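Local atomic coordinates of putative lipoprotein (Bacteroides fragilis, PDB entry 3QNK), a protein that probably binds glycans at the outer membrane for uptake, as in other lipoproteins of the SusD family, though its own ligand is not known. Residues Y224-I227 and T231-D234; N251-C256 and W362-Y367. One frame throughout, in Å; residues are numbered along the deposited sequence.

Contact 1: residues Y224-I227 and T231-D234; sequences YRSI and TNKD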
ATOM      1  N   TYR B 224      19.718  12.647 -29.791  1.00 53.42           N
ATOM      2  CA  TYR B 224      18.366  12.694 -29.234  1.00 52.42           C
ATOM      3  C   TYR B 224      18.292  11.913 -27.921  1.00 58.13           C
ATOM      4  O   TYR B 224      17.810  12.463 -26.929  1.00 56.91           O
ATOM      5  CB  TYR B 224      17.340  12.166 -30.237  1.00 51.98           C
ATOM      6  CG  TYR B 224      15.906  12.329 -29.773  1.00 52.50           C
ATOM      7  CD1 TYR B 224      15.194  13.497 -30.037  1.00 54.21           C
ATOM      8  CD2 TYR B 224      15.246  11.300 -29.108  1.00 51.45           C
ATOM      9  CE1 TYR B 224      13.867  13.639 -29.637  1.00 53.86           C
ATOM     10  CE2 TYR B 224      13.932  11.444 -28.681  1.00 50.63           C
ATOM     11  CZ  TYR B 224      13.243  12.609 -28.959  1.00 57.80           C
ATOM     12  OH  TYR B 224      11.944  12.742 -28.546  1.00 60.76           O
ATOM     13  N   ARG B 225      18.814  10.652 -27.902  1.00 56.45           N
ATOM     14  CA  ARG B 225      18.838   9.784 -26.705  1.00 55.31           C
ATOM     15  C   ARG B 225      19.590  10.396 -25.540  1.00 56.99           C
ATOM     16  O   ARG B 225      19.316  10.049 -24.393  1.00 57.72           O
ATOM     17  CB  ARG B 225      19.474   8.437 -27.010  1.00 53.26           C
ATOM     18  CG  ARG B 225      18.594   7.530 -27.812  1.00 46.95           C
ATOM     19  CD  ARG B 225      19.130   6.145 -27.835  1.00 41.23           C
ATOM     20  NE  ARG B 225      20.517   6.069 -28.315  1.00 53.02           N
ATOM     21  CZ  ARG B 225      20.896   5.614 -29.510  1.00 62.87           C
ATOM     22  NH1 ARG B 225      19.993   5.167 -30.381  1.00 47.10           N
ATOM     23  NH2 ARG B 225      22.178   5.571 -29.828  1.00 48.34           N
ATOM     24  N   SER B 226      20.518  11.304 -25.820  1.00 51.63           N
ATOM     25  CA  SER B 226      21.324  11.953 -24.788  1.00 52.28           C
ATOM     26  C   SER B 226      20.499  12.849 -23.838  1.00 56.30           C
ATOM     27  O   SER B 226      21.050  13.301 -22.844  1.00 58.75           O
ATOM     28  CB  SER B 226      22.460  12.750 -25.416  1.00 53.12           C
ATOM     29  OG  SER B 226      21.967  13.995 -25.867  1.00 59.31           O
ATOM     30  N   ILE B 227      19.203  13.098 -24.123  1.00 50.68           N
ATOM     31  CA  ILE B 227      18.326  13.903 -23.260  1.00 49.61           C
ATOM     32  C   ILE B 227      18.204  13.160 -21.932  1.00 57.67           C
ATOM     33  O   ILE B 227      18.293  13.759 -20.855  1.00 59.48           O
ATOM     34  CB  ILE B 227      16.953  14.134 -23.959  1.00 50.95           C
ATOM     35  CG1 ILE B 227      17.091  15.069 -25.180  1.00 50.58           C
ATOM     36  CG2 ILE B 227      15.868  14.653 -22.987  1.00 51.60           C
ATOM     37  CD1 ILE B 227      15.911  15.040 -26.148  1.00 50.54           C
ATOM     38  N   THR B 231      24.726  11.262 -17.589  1.00 67.82           N
ATOM     39  CA  THR B 231      25.903  12.122 -17.810  1.00 67.62           C
ATOM     40  C   THR B 231      25.505  13.433 -18.543  1.00 67.29           C
ATOM     41  O   THR B 231      26.373  14.219 -18.929  1.00 68.66           O
ATOM     42  CB  THR B 231      27.010  11.377 -18.590  1.00 77.83           C
ATOM     43  OG1 THR B 231      26.487  10.847 -19.801  1.00 81.65           O
ATOM     44  CG2 THR B 231      27.696  10.295 -17.769  1.00 75.38           C
ATOM     45  N   ASN B 232      24.205  13.660 -18.746  1.00 59.82           N
ATOM     46  CA  ASN B 232      23.713  14.871 -19.409  1.00 58.45           C
ATOM     47  C   ASN B 232      22.503  15.402 -18.667  1.00 64.49           C
ATOM     48  O   ASN B 232      21.748  16.200 -19.214  1.00 63.11           O
ATOM     49  CB  ASN B 232      23.394  14.611 -20.885  1.00 50.86           C
ATOM     50  CG  ASN B 232      23.355  15.861 -21.727  1.00 75.24           C
ATOM     51  OD1 ASN B 232      24.124  16.826 -21.523  1.00 71.42           O
ATOM     52  ND2 ASN B 232      22.447  15.877 -22.691  1.00 67.65           N
ATOM     53  N   LYS B 233      22.365  15.004 -17.380  1.00 65.60           N
ATOM     54  CA  LYS B 233      21.271  15.358 -16.466  1.00 66.77           C
ATOM     55  C   LYS B 233      21.107  16.892 -16.306  1.00 74.88           C
ATOM     56  O   LYS B 233      20.057  17.331 -15.824  1.00 74.99           O
ATOM     57  CB  LYS B 233      21.496  14.696 -15.088  1.00 69.97           C
ATOM     58  N   ASP B 234      22.101  17.692 -16.774  1.00 73.51           N
ATOM     59  CA  ASP B 234      22.139  19.161 -16.701  1.00 75.06           C
ATOM     60  C   ASP B 234      21.791  19.888 -18.022  1.00 74.61           C
ATOM     61  O   ASP B 234      22.072  21.080 -18.140  1.00 74.78           O
ATOM     62  CB  ASP B 234      23.535  19.622 -16.236  1.00 80.51           C
ATOM     63  CG  ASP B 234      23.861  19.157 -14.831  1.00112.11           C
ATOM     64  OD1 ASP B 234      23.133  19.559 -13.883  1.00115.33           O
ATOM     65  OD2 ASP B 234      24.812  18.359 -14.675  1.00126.28           O
TER
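N232 reaches back across the three residues that separate the segments and grips the backbone of S226 with a single side-chain hydrogen bond. Its CB points toward 224-227 and lies 3.3 Å from S226 O, beside the acceptor. CG, set anti to the backbone N (chi1 -160°), carries the amide across, and ND2 completes the approach at 2.9 Å from S226 O. The N-H points almost straight at the oxygen, 165° at the hydrogen, and the acceptor lies practically in the amide plane of N232. Seen from the acceptor the bond is less regular: ND2 stands above the carbonyl plane, 54° out of it, rather than on a lone pair. S226 OG, 3.7 Å from the same ND2, adds only packing; its hydrogen bond goes to K223 O, back in helix 221-225. S226 and N232 are also the closest backbone approach, 6.6 Å between their CA atoms. The amide thus ties the backbone at S226 to the loop leading toward strand 238-244, and only 101 Å² is buried between the two segments. Y224, R225 and I227 turn to other neighbours: Y224 and R225 pack on helix 317-322, R225 makes a salt bridge with D368, and I227 rests on I387 of strand 384-387. The contact sits where the chain passes from helix 221-225 toward strand 238-244, and K233 touches N385 of strand 384-387.

Contact 2: residues N251-C256 and W362-Y367; sequences NNMMVC and WKWIDY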
ATOM      1  N   ASN B 251      11.223  -4.229  -9.534  1.00 72.79           N
ATOM      2  CA  ASN B 251      10.508  -2.979  -9.773  1.00 70.48           C
ATOM      3  C   ASN B 251      11.396  -1.893 -10.425  1.00 69.11           C
ATOM      4  O   ASN B 251      10.897  -0.813 -10.787  1.00 66.18           O
ATOM      5  CB  ASN B 251       9.867  -2.503  -8.480  1.00 73.45           C
ATOM      6  CG  ASN B 251       8.594  -3.284  -8.202  1.00103.82           C
ATOM      7  OD1 ASN B 251       7.634  -3.286  -9.003  1.00100.57           O
ATOM      8  ND2 ASN B 251       8.589  -4.030  -7.107  1.00 95.94           N
ATOM      9  N   ASN B 252      12.684  -2.238 -10.652  1.00 63.68           N
ATOM     10  CA  ASN B 252      13.663  -1.370 -11.284  1.00 62.73           C
ATOM     11  C   ASN B 252      13.274  -1.131 -12.738  1.00 61.54           C
ATOM     12  O   ASN B 252      13.314  -2.058 -13.546  1.00 62.62           O
ATOM     13  CB  ASN B 252      15.070  -1.960 -11.171  1.00 65.20           C
ATOM     14  CG  ASN B 252      16.117  -1.085 -11.790  1.00 78.15           C
ATOM     15  OD1 ASN B 252      16.340  -1.102 -13.007  1.00 66.77           O
ATOM     16  ND2 ASN B 252      16.736  -0.263 -10.971  1.00 68.77           N
HETATM   17  N   MSE B 253      12.918   0.122 -13.056  1.00 51.98           N
HETATM   18  CA  MSE B 253      12.465   0.603 -14.357  1.00 47.50           C
HETATM   19  C   MSE B 253      13.353   0.140 -15.531  1.00 53.83           C
HETATM   20  O   MSE B 253      12.816  -0.229 -16.581  1.00 52.49           O
HETATM   21  CB  MSE B 253      12.364   2.120 -14.338  1.00 48.30           C
HETATM   22  CG  MSE B 253      11.692   2.663 -15.555  1.00 53.21           C
HETATM   23 SE   MSE B 253      11.137   4.464 -15.377  0.75 58.34          SE
HETATM   24  CE  MSE B 253       9.766   4.311 -16.627  1.00 53.36           C
HETATM   25  N   MSE B 254      14.692   0.148 -15.354  1.00 52.68           N
HETATM   26  CA  MSE B 254      15.631  -0.266 -16.395  1.00 52.07           C
HETATM   27  C   MSE B 254      15.610  -1.779 -16.615  1.00 58.19           C
HETATM   28  O   MSE B 254      15.475  -2.209 -17.757  1.00 59.10           O
HETATM   29  CB  MSE B 254      17.043   0.194 -16.045  1.00 55.56           C
HETATM   30  CG  MSE B 254      18.030  -0.029 -17.175  1.00 63.43           C
HETATM   31 SE   MSE B 254      19.875  -0.055 -16.592  0.75 73.64          SE
HETATM   32  CE  MSE B 254      20.742  -0.394 -18.385  1.00 71.05           C
ATOM     33  N   VAL B 255      15.774  -2.586 -15.538  1.00 55.06           N
ATOM     34  CA  VAL B 255      15.823  -4.049 -15.620  1.00 54.21           C
ATOM     35  C   VAL B 255      14.479  -4.578 -16.139  1.00 58.40           C
ATOM     36  O   VAL B 255      14.470  -5.437 -17.014  1.00 60.49           O
ATOM     37  CB  VAL B 255      16.231  -4.666 -14.263  1.00 58.28           C
ATOM     38  CG1 VAL B 255      16.166  -6.191 -14.284  1.00 58.10           C
ATOM     39  CG2 VAL B 255      17.626  -4.207 -13.866  1.00 59.27           C
ATOM     40  N   CYS B 256      13.365  -4.004 -15.680  1.00 52.67           N
ATOM     41  CA  CYS B 256      12.024  -4.387 -16.090  1.00 51.69           C
ATOM     42  C   CYS B 256      11.771  -4.188 -17.564  1.00 55.46           C
ATOM     43  O   CYS B 256      10.919  -4.884 -18.097  1.00 57.19           O
ATOM     44  CB  CYS B 256      10.988  -3.621 -15.283  1.00 52.30           C
ATOM     45  SG  CYS B 256      10.775  -4.240 -13.602  1.00 57.98           S
ATOM     46  N   TRP B 362      14.039   1.813 -26.077  1.00 45.87           N
ATOM     47  CA  TRP B 362      15.376   2.394 -25.855  1.00 46.65           C
ATOM     48  C   TRP B 362      15.171   3.671 -24.933  1.00 51.44           C
ATOM     49  O   TRP B 362      15.030   3.535 -23.700  1.00 50.12           O
ATOM     50  CB  TRP B 362      16.114   2.723 -27.174  1.00 45.08           C
ATOM     51  CG  TRP B 362      17.579   2.928 -26.986  1.00 46.98           C
ATOM     52  CD1 TRP B 362      18.200   3.481 -25.907  1.00 50.53           C
ATOM     53  CD2 TRP B 362      18.621   2.532 -27.892  1.00 48.00           C
ATOM     54  NE1 TRP B 362      19.569   3.459 -26.079  1.00 51.89           N
ATOM     55  CE2 TRP B 362      19.856   2.888 -27.294  1.00 53.47           C
ATOM     56  CE3 TRP B 362      18.640   1.829 -29.116  1.00 48.99           C
ATOM     57  CZ2 TRP B 362      21.094   2.621 -27.908  1.00 53.76           C
ATOM     58  CZ3 TRP B 362      19.862   1.592 -29.731  1.00 51.37           C
ATOM     59  CH2 TRP B 362      21.071   1.995 -29.137  1.00 53.10           C
ATOM     60  N   LYS B 363      15.072   4.877 -25.567  1.00 47.14           N
ATOM     61  CA  LYS B 363      14.823   6.180 -24.959  1.00 47.34           C
ATOM     62  C   LYS B 363      15.577   6.392 -23.622  1.00 53.06           C
ATOM     63  O   LYS B 363      16.781   6.627 -23.628  1.00 52.95           O
ATOM     64  CB  LYS B 363      13.309   6.410 -24.760  1.00 47.71           C
ATOM     65  CG  LYS B 363      12.843   7.724 -25.367  1.00 51.28           C
ATOM     66  CD  LYS B 363      11.637   8.244 -24.652  1.00 56.20           C
ATOM     67  CE  LYS B 363      11.009   9.426 -25.352  1.00 53.41           C
ATOM     68  NZ  LYS B 363      10.629   9.221 -26.770  1.00 42.78           N
ATOM     69  N   TRP B 364      14.870   6.266 -22.487  1.00 49.42           N
ATOM     70  CA  TRP B 364      15.416   6.481 -21.153  1.00 49.27           C
ATOM     71  C   TRP B 364      16.254   5.292 -20.647  1.00 52.97           C
ATOM     72  O   TRP B 364      16.759   5.385 -19.530  1.00 55.39           O
ATOM     73  CB  TRP B 364      14.314   6.882 -20.154  1.00 47.97           C
ATOM     74  CG  TRP B 364      12.997   6.206 -20.387  1.00 48.86           C
ATOM     75  CD1 TRP B 364      11.928   6.694 -21.085  1.00 51.04           C
ATOM     76  CD2 TRP B 364      12.659   4.860 -20.023  1.00 49.14           C
ATOM     77  NE1 TRP B 364      10.922   5.744 -21.138  1.00 49.82           N
ATOM     78  CE2 TRP B 364      11.347   4.611 -20.496  1.00 51.80           C
ATOM     79  CE3 TRP B 364      13.332   3.846 -19.315  1.00 51.58           C
ATOM     80  CZ2 TRP B 364      10.684   3.407 -20.260  1.00 51.18           C
ATOM     81  CZ3 TRP B 364      12.675   2.653 -19.086  1.00 52.97           C
ATOM     82  CH2 TRP B 364      11.366   2.441 -19.557  1.00 52.62           C
ATOM     83  N   ILE B 365      16.440   4.214 -21.441  1.00 47.83           N
ATOM     84  CA  ILE B 365      17.372   3.152 -21.052  1.00 48.91           C
ATOM     85  C   ILE B 365      18.727   3.554 -21.672  1.00 57.19           C
ATOM     86  O   ILE B 365      18.831   3.650 -22.896  1.00 57.88           O
ATOM     87  CB  ILE B 365      16.957   1.701 -21.397  1.00 51.03           C
ATOM     88  CG1 ILE B 365      15.636   1.337 -20.697  1.00 51.07           C
ATOM     89  CG2 ILE B 365      18.071   0.724 -20.951  1.00 52.12           C
ATOM     90  CD1 ILE B 365      15.002   0.035 -21.154  1.00 58.95           C
ATOM     91  N   ASP B 366      19.743   3.848 -20.822  1.00 54.97           N
ATOM     92  CA  ASP B 366      21.065   4.299 -21.255  1.00 54.54           C
ATOM     93  C   ASP B 366      21.927   3.124 -21.763  1.00 56.99           C
ATOM     94  O   ASP B 366      22.948   2.792 -21.162  1.00 55.54           O
ATOM     95  CB  ASP B 366      21.779   5.055 -20.122  1.00 57.37           C
ATOM     96  CG  ASP B 366      22.898   6.012 -20.531  1.00 70.29           C
ATOM     97  OD1 ASP B 366      23.349   5.943 -21.714  1.00 71.94           O
ATOM     98  OD2 ASP B 366      23.322   6.833 -19.670  1.00 71.07           O
ATOM     99  N   TYR B 367      21.529   2.532 -22.907  1.00 53.33           N
ATOM    100  CA  TYR B 367      22.274   1.492 -23.598  1.00 53.51           C
ATOM    101  C   TYR B 367      23.545   2.095 -24.235  1.00 62.25           C
ATOM    102  O   TYR B 367      24.457   1.361 -24.614  1.00 64.25           O
ATOM    103  CB  TYR B 367      21.414   0.845 -24.679  1.00 53.40           C
ATOM    104  CG  TYR B 367      20.301  -0.058 -24.207  1.00 54.24           C
ATOM    105  CD1 TYR B 367      20.564  -1.154 -23.384  1.00 56.23           C
ATOM    106  CD2 TYR B 367      19.007   0.082 -24.706  1.00 53.62           C
ATOM    107  CE1 TYR B 367      19.553  -2.036 -23.003  1.00 54.24           C
ATOM    108  CE2 TYR B 367      17.989  -0.795 -24.331  1.00 53.91           C
ATOM    109  CZ  TYR B 367      18.270  -1.856 -23.484  1.00 58.84           C
ATOM    110  OH  TYR B 367      17.281  -2.726 -23.108  1.00 63.89           O
TER
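M253 lays its methyl over one face of the W364 indole: CE sits 3.9 Å from the centroid of the six-membered ring and 16° off the ring normal, a CH-pi contact. The selenium of this selenomethionine follows over the same face, 4.6 Å from SE to that centroid, in a Met-aromatic contact. Nearer the backbone, M253 CG meets the ring at W364 CZ3, 3.7 Å away, and the two side chains cross at about a right angle. Beside them, I365 CG2 is 3.9 Å from both CG and CE of M254, whose chain runs extended from a CG anti to the backbone N (chi1 -172°).

A second shell sets both partners. N252 caps helix 253-257, its OD1 accepting from V255 N at 3.0 Å, while a type II' turn from W362 to I365, closed by I365 N to W362 O, presents W364 and I365. Farther out, W364 NE1 donates to F449 O and W386 meets the indole edge-to-face. The four touching residues are buried and meet through apolar and aromatic groups, so dispersion and shape probably hold the two segments together, with hydrogen bonds serving to fix each segment separately.

The two contacts follow one another along the chain, contact 1 closing before contact 2 opens, and their centres lie 14 Å apart. Contact 1 is local, joining helix 221-225 to the loop before strand 238-244; contact 2 brings helix 253-257 against a loop more than a hundred residues later. They meet directly where R225 packs on W362 in a cation-pi contact, so helix 221-225 touches the loop that holds 362-367. I227 and K233 of contact 1 and M253 and M254 of contact 2 all touch strand 384-387. A local tie and a long-range apolar contact, both backed by that strand, thus adjoin inside one region of this SusD-like chain.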